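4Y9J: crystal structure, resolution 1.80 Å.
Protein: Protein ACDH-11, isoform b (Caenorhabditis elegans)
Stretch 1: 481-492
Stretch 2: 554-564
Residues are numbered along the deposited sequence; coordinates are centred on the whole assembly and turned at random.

Stretch 1 (481-492) TKTEDEKLKKSK
Stretch 2 (554-564) DIEVAYRYCCE

Two helices of one chain pack side by side here: 486-492, which continues later in the chain, and 554-563, which begins earlier. Their N-to-C directions differ by 31° (signed crossing angle 31°), their axes approach to 8.7 Å, and the register is set by Ser491 and Cys562, whose CA atoms lie 5.3 Å apart. Between the two stretches 521 Å² is buried, both sides summed.

Stretch 1 reaches its helix through a type I turn from Lys482 to Asp485, closed by Asp485 N to Lys482 O at 2.9 Å; Thr483 and Glu484 have phi/psi of -65/-15 and -70/-24. Asp485 (phi/psi -83/119) is the N-cap. With chi1 at -171° (t), Asp485 OD1 accepts from Lys487 N at 2.8 Å and, weakly, from Leu488 N at 3.4 Å, so these first-turn amides find an acceptor at OD1, since the helix has no earlier helical turn to offer one. Leu488 N has in addition a weak bond to Asp485 O at 3.1 Å. From Lys489 N to Asp485 O (3.0 Å) onward, regular i to i-4 bonding takes over. The second helix is equally regular, from Ala558 N to Asp554 O (3.2 Å) through Cys563 N to Tyr559 O (2.8 Å).

The one hydrogen bond between the stretches belongs to a salt bridge: Lys487 NZ donates to Glu556 OE2 at 2.6 Å. Lysine suits the site because the chain of Lys487, m at chi1 and then t throughout, spans the gap while Lys487 CB packs 3.8 Å from Tyr559 CD1. The CA-to-CB bond of Glu556 points away from stretch 1, but chi1 t and chi2 p (61°) bring its carboxylate back. The other oxygen, Glu556 OE1, accepts from Arg560 NE at 2.9 Å with an N-H...acceptor angle of 170°, so both carboxylate oxygens are paired. Lys487 NZ lies 5.4 Å from the Tyr559 ring centroid, too far for more than a weak cation-pi attraction.

Ser491 (chi1 m) is a knob in a hole formed by Ala558, Tyr559, Cys562 and Cys563. Its small side chain permits close packing, with Ser491 CB 3.8 Å from Cys562 CB and Ser491 OG 3.2 Å from Tyr559 CA. The buried hydroxyl is satisfied within its own helix: Ser491 OG donates to Lys487 O at 2.7 Å. Lys487 O also accepts from Ser491 N at 3.0 Å and meets the Tyr559 ring at its edge, Lys487 O to Tyr559 CD1 being 3.7 Å.

The apolar part centres on Ile555 (chi1 m, chi2 t), whose CA-to-CB bond points toward stretch 1. Ile555 CG2 is 3.9 Å from Leu488 CG, while Ile555 CD1 approaches Asp485 OD2 at 3.5 Å and Lys482 NZ at 3.9 Å. The CA-to-CB bond of Leu488 (chi1 m, chi2 t) is sideways, but its end comes nearer, placing Leu488 CD2 4.0 Å from Ala558 CB; alanine's single methyl provides this contact. Farther along, Lys490 CE lies 4.0 Å from Tyr559 CE1, and Lys490 NZ pairs with Glu486 OE2 at 3.5 Å, a salt bridge within stretch 1.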

ATOM      1  N   THR B 481      21.819 -22.421 -50.968  1.00 88.16           N
ATOM      2  CA  THR B 481      21.107 -21.179 -51.404  1.00 83.58           C
ATOM      3  C   THR B 481      20.416 -21.424 -52.765  1.00 86.55           C
ATOM      4  O   THR B 481      20.958 -22.085 -53.695  1.00 89.26           O
ATOM      5  CB  THR B 481      21.993 -19.885 -51.616  1.00 81.69           C
ATOM      6  OG1 THR B 481      22.757 -19.549 -50.458  1.00 75.99           O
ATOM      7  CG2 THR B 481      21.115 -18.651 -51.929  1.00 78.98           C
ATOM      8  N   LYS B 482      19.201 -20.912 -52.872  1.00 85.01           N
ATOM      9  CA  LYS B 482      18.463 -20.999 -54.099  1.00 91.33           C
ATOM     10  C   LYS B 482      18.900 -19.795 -54.947  1.00 92.28           C
ATOM     11  O   LYS B 482      18.170 -18.792 -55.003  1.00 85.65           O
ATOM     12  CB  LYS B 482      16.967 -20.964 -53.781  1.00 92.80           C
ATOM     13  CG  LYS B 482      16.098 -21.480 -54.913  1.00100.20           C
ATOM     14  CD  LYS B 482      14.775 -20.734 -55.045  1.00101.01           C
ATOM     15  CE  LYS B 482      13.663 -21.318 -54.188  1.00100.29           C
ATOM     16  NZ  LYS B 482      12.493 -20.390 -54.170  1.00 98.30           N
ATOM     17  N   THR B 483      20.087 -19.879 -55.583  1.00 89.96           N
ATOM     18  CA  THR B 483      20.659 -18.706 -56.280  1.00 91.26           C
ATOM     19  C   THR B 483      19.761 -18.309 -57.453  1.00 93.81           C
ATOM     20  O   THR B 483      19.883 -17.206 -58.006  1.00 96.06           O
ATOM     21  CB  THR B 483      22.113 -18.914 -56.811  1.00 93.77           C
ATOM     22  OG1 THR B 483      22.232 -20.184 -57.512  1.00 96.07           O
ATOM     23  CG2 THR B 483      23.136 -18.816 -55.674  1.00 89.89           C
ATOM     24  N   GLU B 484      18.854 -19.218 -57.810  1.00 93.55           N
ATOM     25  CA  GLU B 484      17.893 -18.985 -58.858  1.00 93.52           C
ATOM     26  C   GLU B 484      16.800 -17.958 -58.498  1.00 88.73           C
ATOM     27  O   GLU B 484      16.213 -17.360 -59.375  1.00 85.36           O
ATOM     28  CB  GLU B 484      17.322 -20.328 -59.293  1.00 98.50           C
ATOM     29  CG  GLU B 484      18.373 -21.233 -59.962  1.00 98.89           C
ATOM     30  CD  GLU B 484      19.222 -22.115 -59.004  1.00100.96           C
ATOM     31  OE1 GLU B 484      18.993 -22.177 -57.753  1.00 93.08           O
ATOM     32  OE2 GLU B 484      20.131 -22.814 -59.546  1.00104.75           O
ATOM     33  N   ASP B 485      16.523 -17.752 -57.217  1.00 85.06           N
ATOM     34  CA  ASP B 485      15.816 -16.520 -56.773  1.00 81.77           C
ATOM     35  C   ASP B 485      16.832 -15.389 -56.634  1.00 78.29           C
ATOM     36  O   ASP B 485      17.780 -15.502 -55.854  1.00 76.14           O
ATOM     37  CB  ASP B 485      15.124 -16.725 -55.431  1.00 82.08           C
ATOM     38  CG  ASP B 485      14.209 -15.569 -55.059  1.00 82.99           C
ATOM     39  OD1 ASP B 485      14.695 -14.425 -54.925  1.00 87.40           O
ATOM     40  OD2 ASP B 485      13.002 -15.811 -54.862  1.00 84.73           O
ATOM     41  N   GLU B 486      16.631 -14.333 -57.422  1.00 77.02           N
ATOM     42  CA  GLU B 486      17.463 -13.136 -57.435  1.00 77.36           C
ATOM     43  C   GLU B 486      17.701 -12.472 -56.066  1.00 73.64           C
ATOM     44  O   GLU B 486      18.769 -11.925 -55.798  1.00 70.68           O
ATOM     45  CB  GLU B 486      16.762 -12.106 -58.305  1.00 81.16           C
ATOM     46  CG  GLU B 486      17.590 -10.875 -58.595  1.00 85.46           C
ATOM     47  CD  GLU B 486      17.321 -10.279 -59.963  1.00 89.92           C
ATOM     48  OE1 GLU B 486      17.442 -11.001 -60.996  1.00 96.73           O
ATOM     49  OE2 GLU B 486      16.992  -9.064 -59.987  1.00 94.47           O
ATOM     50  N   LYS B 487      16.674 -12.476 -55.241  1.00 73.53           N
ATOM     51  CA  LYS B 487      16.771 -11.867 -53.895  1.00 71.42           C
ATOM     52  C   LYS B 487      17.640 -12.685 -52.978  1.00 69.03           C
ATOM     53  O   LYS B 487      18.403 -12.137 -52.211  1.00 66.34           O
ATOM     54  CB  LYS B 487      15.396 -11.672 -53.280  1.00 74.02           C
ATOM     55  CG  LYS B 487      14.668 -10.500 -53.899  1.00 76.13           C
ATOM     56  CD  LYS B 487      13.236 -10.391 -53.420  1.00 77.80           C
ATOM     57  CE  LYS B 487      12.584  -9.144 -54.008  1.00 81.88           C
ATOM     58  NZ  LYS B 487      11.446  -8.662 -53.180  1.00 82.16           N
ATOM     59  N   LEU B 488      17.576 -14.010 -53.116  1.00 69.96           N
ATOM     60  CA  LEU B 488      18.404 -14.868 -52.305  1.00 67.10           C
ATOM     61  C   LEU B 488      19.849 -14.851 -52.796  1.00 68.04           C
ATOM     62  O   LEU B 488      20.774 -14.911 -51.996  1.00 64.22           O
ATOM     63  CB  LEU B 488      17.811 -16.251 -52.282  1.00 69.68           C
ATOM     64  CG  LEU B 488      16.401 -16.279 -51.685  1.00 69.93           C
ATOM     65  CD1 LEU B 488      15.820 -17.677 -51.831  1.00 72.06           C
ATOM     66  CD2 LEU B 488      16.407 -15.862 -50.207  1.00 66.88           C
ATOM     67  N   LYS B 489      20.061 -14.765 -54.101  1.00 70.92           N
ATOM     68  CA  LYS B 489      21.431 -14.605 -54.604  1.00 74.49           C
ATOM     69  C   LYS B 489      22.048 -13.351 -54.007  1.00 71.40           C
ATOM     70  O   LYS B 489      23.185 -13.381 -53.497  1.00 71.84           O
ATOM     71  CB  LYS B 489      21.532 -14.543 -56.143  1.00 79.75           C
ATOM     72  CG  LYS B 489      22.976 -14.270 -56.635  1.00 84.25           C
ATOM     73  CD  LYS B 489      23.139 -13.863 -58.120  1.00 91.78           C
ATOM     74  CE  LYS B 489      22.372 -14.753 -59.055  1.00 95.35           C
ATOM     75  NZ  LYS B 489      22.703 -14.408 -60.460  1.00102.42           N
ATOM     76  N   LYS B 490      21.299 -12.249 -54.054  1.00 71.03           N
ATOM     77  CA  LYS B 490      21.820 -10.998 -53.527  1.00 70.94           C
ATOM     78  C   LYS B 490      22.124 -11.142 -52.034  1.00 66.03           C
ATOM     79  O   LYS B 490      23.137 -10.636 -51.532  1.00 65.43           O
ATOM     80  CB  LYS B 490      20.817  -9.874 -53.729  1.00 74.04           C
ATOM     81  CG  LYS B 490      20.854  -9.245 -55.105  1.00 80.65           C
ATOM     82  CD  LYS B 490      20.139  -7.890 -55.104  1.00 86.44           C
ATOM     83  CE  LYS B 490      18.719  -7.996 -55.643  1.00 89.13           C
ATOM     84  NZ  LYS B 490      18.738  -8.018 -57.133  1.00 92.49           N
ATOM     85  N   SER B 491      21.223 -11.803 -51.324  1.00 62.93           N
ATOM     86  CA  SER B 491      21.389 -12.012 -49.905  1.00 60.17           C
ATOM     87  C   SER B 491      22.650 -12.793 -49.586  1.00 60.92           C
ATOM     88  O   SER B 491      23.428 -12.390 -48.709  1.00 58.45           O
ATOM     89  CB  SER B 491      20.161 -12.720 -49.318  1.00 59.89           C
ATOM     90  OG  SER B 491      18.968 -11.965 -49.541  1.00 59.46           O
ATOM     91  N   LYS B 492      22.852 -13.914 -50.309  1.00 63.43           N
ATOM     92  CA  LYS B 492      24.097 -14.661 -50.233  1.00 66.07           C
ATOM     93  C   LYS B 492      25.335 -13.809 -50.480  1.00 64.04           C
ATOM     94  O   LYS B 492      26.311 -13.933 -49.720  1.00 66.62           O
ATOM     95  CB  LYS B 492      24.075 -15.878 -51.190  1.00 72.53           C
ATOM     96  CG  LYS B 492      25.437 -16.575 -51.315  1.00 79.11           C
ATOM     97  CD  LYS B 492      25.508 -17.675 -52.363  1.00 84.98           C
ATOM     98  CE  LYS B 492      26.677 -18.601 -52.053  1.00 87.54           C
ATOM     99  NZ  LYS B 492      27.428 -18.999 -53.263  1.00 93.40           N
ATOM    100  N   ASP B 554       9.130 -15.778 -46.354  1.00 59.31           N
ATOM    101  CA  ASP B 554      10.423 -16.230 -45.891  1.00 57.23           C
ATOM    102  C   ASP B 554      11.527 -15.678 -46.779  1.00 55.48           C
ATOM    103  O   ASP B 554      12.590 -15.280 -46.275  1.00 55.56           O
ATOM    104  CB  ASP B 554      10.495 -17.771 -45.844  1.00 59.18           C
ATOM    105  CG  ASP B 554       9.649 -18.378 -44.701  1.00 61.66           C
ATOM    106  OD1 ASP B 554       9.587 -17.817 -43.577  1.00 56.92           O
ATOM    107  OD2 ASP B 554       9.060 -19.478 -44.905  1.00 65.15           O
ATOM    108  N   ILE B 555      11.301 -15.635 -48.081  1.00 58.01           N
ATOM    109  CA  ILE B 555      12.310 -15.066 -49.034  1.00 58.74           C
ATOM    110  C   ILE B 555      12.492 -13.557 -48.823  1.00 58.49           C
ATOM    111  O   ILE B 555      13.598 -13.036 -48.777  1.00 59.15           O
ATOM    112  CB  ILE B 555      11.958 -15.330 -50.525  1.00 62.43           C
ATOM    113  CG1 ILE B 555      12.078 -16.812 -50.864  1.00 63.16           C
ATOM    114  CG2 ILE B 555      12.910 -14.579 -51.447  1.00 62.14           C
ATOM    115  CD1 ILE B 555      11.320 -17.254 -52.098  1.00 68.81           C
ATOM    116  N   GLU B 556      11.381 -12.868 -48.692  1.00 58.25           N
ATOM    117  CA  GLU B 556      11.408 -11.428 -48.537  1.00 58.45           C
ATOM    118  C   GLU B 556      12.104 -11.012 -47.224  1.00 54.53           C
ATOM    119  O   GLU B 556      12.832 -10.021 -47.174  1.00 54.17           O
ATOM    120  CB  GLU B 556       9.990 -10.906 -48.549  1.00 59.14           C
ATOM    121  CG  GLU B 556       9.955  -9.392 -48.567  1.00 61.65           C
ATOM    122  CD  GLU B 556      10.623  -8.767 -49.810  1.00 60.33           C
ATOM    123  OE1 GLU B 556      11.001  -7.543 -49.735  1.00 56.97           O
ATOM    124  OE2 GLU B 556      10.718  -9.482 -50.860  1.00 59.57           O
ATOM    125  N   VAL B 557      11.891 -11.797 -46.176  1.00 51.33           N
ATOM    126  CA  VAL B 557      12.536 -11.553 -44.881  1.00 48.82           C
ATOM    127  C   VAL B 557      14.063 -11.763 -44.985  1.00 49.27           C
ATOM    128  O   VAL B 557      14.841 -10.963 -44.471  1.00 46.44           O
ATOM    129  CB  VAL B 557      11.955 -12.480 -43.808  1.00 48.44           C
ATOM    130  CG1 VAL B 557      12.813 -12.452 -42.576  1.00 47.27           C
ATOM    131  CG2 VAL B 557      10.555 -12.057 -43.427  1.00 48.71           C
ATOM    132  N   ALA B 558      14.503 -12.822 -45.692  1.00 52.45           N
ATOM    133  CA  ALA B 558      15.934 -13.058 -45.828  1.00 50.88           C
ATOM    134  C   ALA B 558      16.576 -11.933 -46.603  1.00 52.10           C
ATOM    135  O   ALA B 558      17.696 -11.507 -46.253  1.00 52.74           O
ATOM    136  CB  ALA B 558      16.230 -14.384 -46.466  1.00 53.25           C
ATOM    137  N   TYR B 559      15.904 -11.487 -47.675  1.00 51.61           N
ATOM    138  CA  TYR B 559      16.402 -10.398 -48.460  1.00 53.02           C
ATOM    139  C   TYR B 559      16.531  -9.102 -47.646  1.00 52.20           C
ATOM    140  O   TYR B 559      17.586  -8.445 -47.665  1.00 51.71           O
ATOM    141  CB  TYR B 559      15.536 -10.186 -49.723  1.00 55.82           C
ATOM    142  CG  TYR B 559      15.894  -8.926 -50.405  1.00 56.38           C
ATOM    143  CD1 TYR B 559      16.975  -8.879 -51.240  1.00 57.59           C
ATOM    144  CD2 TYR B 559      15.235  -7.728 -50.115  1.00 56.95           C
ATOM    145  CE1 TYR B 559      17.365  -7.736 -51.854  1.00 58.89           C
ATOM    146  CE2 TYR B 559      15.636  -6.553 -50.742  1.00 58.67           C
ATOM    147  CZ  TYR B 559      16.709  -6.584 -51.624  1.00 60.87           C
ATOM    148  OH  TYR B 559      17.183  -5.456 -52.288  1.00 64.70           O
ATOM    149  N   ARG B 560      15.472  -8.745 -46.931  1.00 51.10           N
ATOM    150  CA  ARG B 560      15.493  -7.504 -46.103  1.00 49.12           C
ATOM    151  C   ARG B 560      16.512  -7.557 -44.981  1.00 47.63           C
ATOM    152  O   ARG B 560      17.236  -6.589 -44.724  1.00 48.92           O
ATOM    153  CB  ARG B 560      14.114  -7.204 -45.569  1.00 47.72           C
ATOM    154  CG  ARG B 560      13.120  -6.947 -46.683  1.00 49.73           C
ATOM    155  CD  ARG B 560      11.815  -6.511 -46.097  1.00 48.43           C
ATOM    156  NE  ARG B 560      10.751  -6.357 -47.081  1.00 50.04           N
ATOM    157  CZ  ARG B 560       9.567  -5.810 -46.821  1.00 48.40           C
ATOM    158  NH1 ARG B 560       9.342  -5.303 -45.651  1.00 47.43           N
ATOM    159  NH2 ARG B 560       8.629  -5.719 -47.751  1.00 49.48           N
ATOM    160  N   TYR B 561      16.639  -8.714 -44.357  1.00 46.29           N
ATOM    161  CA  TYR B 561      17.587  -8.844 -43.255  1.00 46.83           C
ATOM    162  C   TYR B 561      18.999  -8.680 -43.822  1.00 45.70           C
ATOM    163  O   TYR B 561      19.832  -8.031 -43.209  1.00 45.20           O
ATOM    164  CB  TYR B 561      17.447 -10.229 -42.565  1.00 44.53           C
ATOM    165  CG  TYR B 561      18.232 -10.325 -41.285  1.00 44.94           C
ATOM    166  CD1 TYR B 561      19.592 -10.596 -41.304  1.00 44.20           C
ATOM    167  CD2 TYR B 561      17.607 -10.147 -40.049  1.00 42.45           C
ATOM    168  CE1 TYR B 561      20.317 -10.643 -40.118  1.00 44.21           C
ATOM    169  CE2 TYR B 561      18.327 -10.178 -38.867  1.00 42.63           C
ATOM    170  CZ  TYR B 561      19.686 -10.454 -38.927  1.00 42.80           C
ATOM    171  OH  TYR B 561      20.397 -10.470 -37.777  1.00 41.80           O
ATOM    172  N   CYS B 562      19.262  -9.283 -44.967  1.00 48.50           N
ATOM    173  CA  CYS B 562      20.622  -9.335 -45.449  1.00 50.55           C
ATOM    174  C   CYS B 562      21.035  -8.097 -46.255  1.00 52.92           C
ATOM    175  O   CYS B 562      22.207  -7.725 -46.274  1.00 57.77           O
ATOM    176  CB  CYS B 562      20.834 -10.566 -46.316  1.00 54.23           C
ATOM    177  SG  CYS B 562      20.842 -12.090 -45.369  1.00 54.39           S
ATOM    178  N   CYS B 563      20.112  -7.524 -47.006  1.00 51.93           N
ATOM    179  CA  CYS B 563      20.489  -6.517 -47.956  1.00 53.57           C
ATOM    180  C   CYS B 563      20.089  -5.132 -47.525  1.00 51.57           C
ATOM    181  O   CYS B 563      20.495  -4.212 -48.161  1.00 51.95           O
ATOM    182  CB  CYS B 563      19.839  -6.798 -49.293  1.00 54.87           C
ATOM    183  SG  CYS B 563      20.487  -8.360 -49.974  1.00 60.28           S
ATOM    184  N   GLU B 564      19.197  -5.008 -46.558  1.00 50.79           N
ATOM    185  CA  GLU B 564      18.618  -3.666 -46.183  1.00 50.73           C
ATOM    186  C   GLU B 564      19.089  -3.110 -44.874  1.00 50.82           C
ATOM    187  O   GLU B 564      18.670  -2.017 -44.475  1.00 50.93           O
ATOM    188  CB  GLU B 564      17.085  -3.683 -46.180  1.00 49.34           C
ATOM    189  CG  GLU B 564      16.514  -3.846 -47.585  1.00 50.88           C
ATOM    190  CD  GLU B 564      14.999  -3.811 -47.679  1.00 50.16           C
ATOM    191  OE1 GLU B 564      14.321  -3.857 -46.665  1.00 53.68           O
ATOM    192  OE2 GLU B 564      14.470  -3.762 -48.816  1.00 57.99           O
TER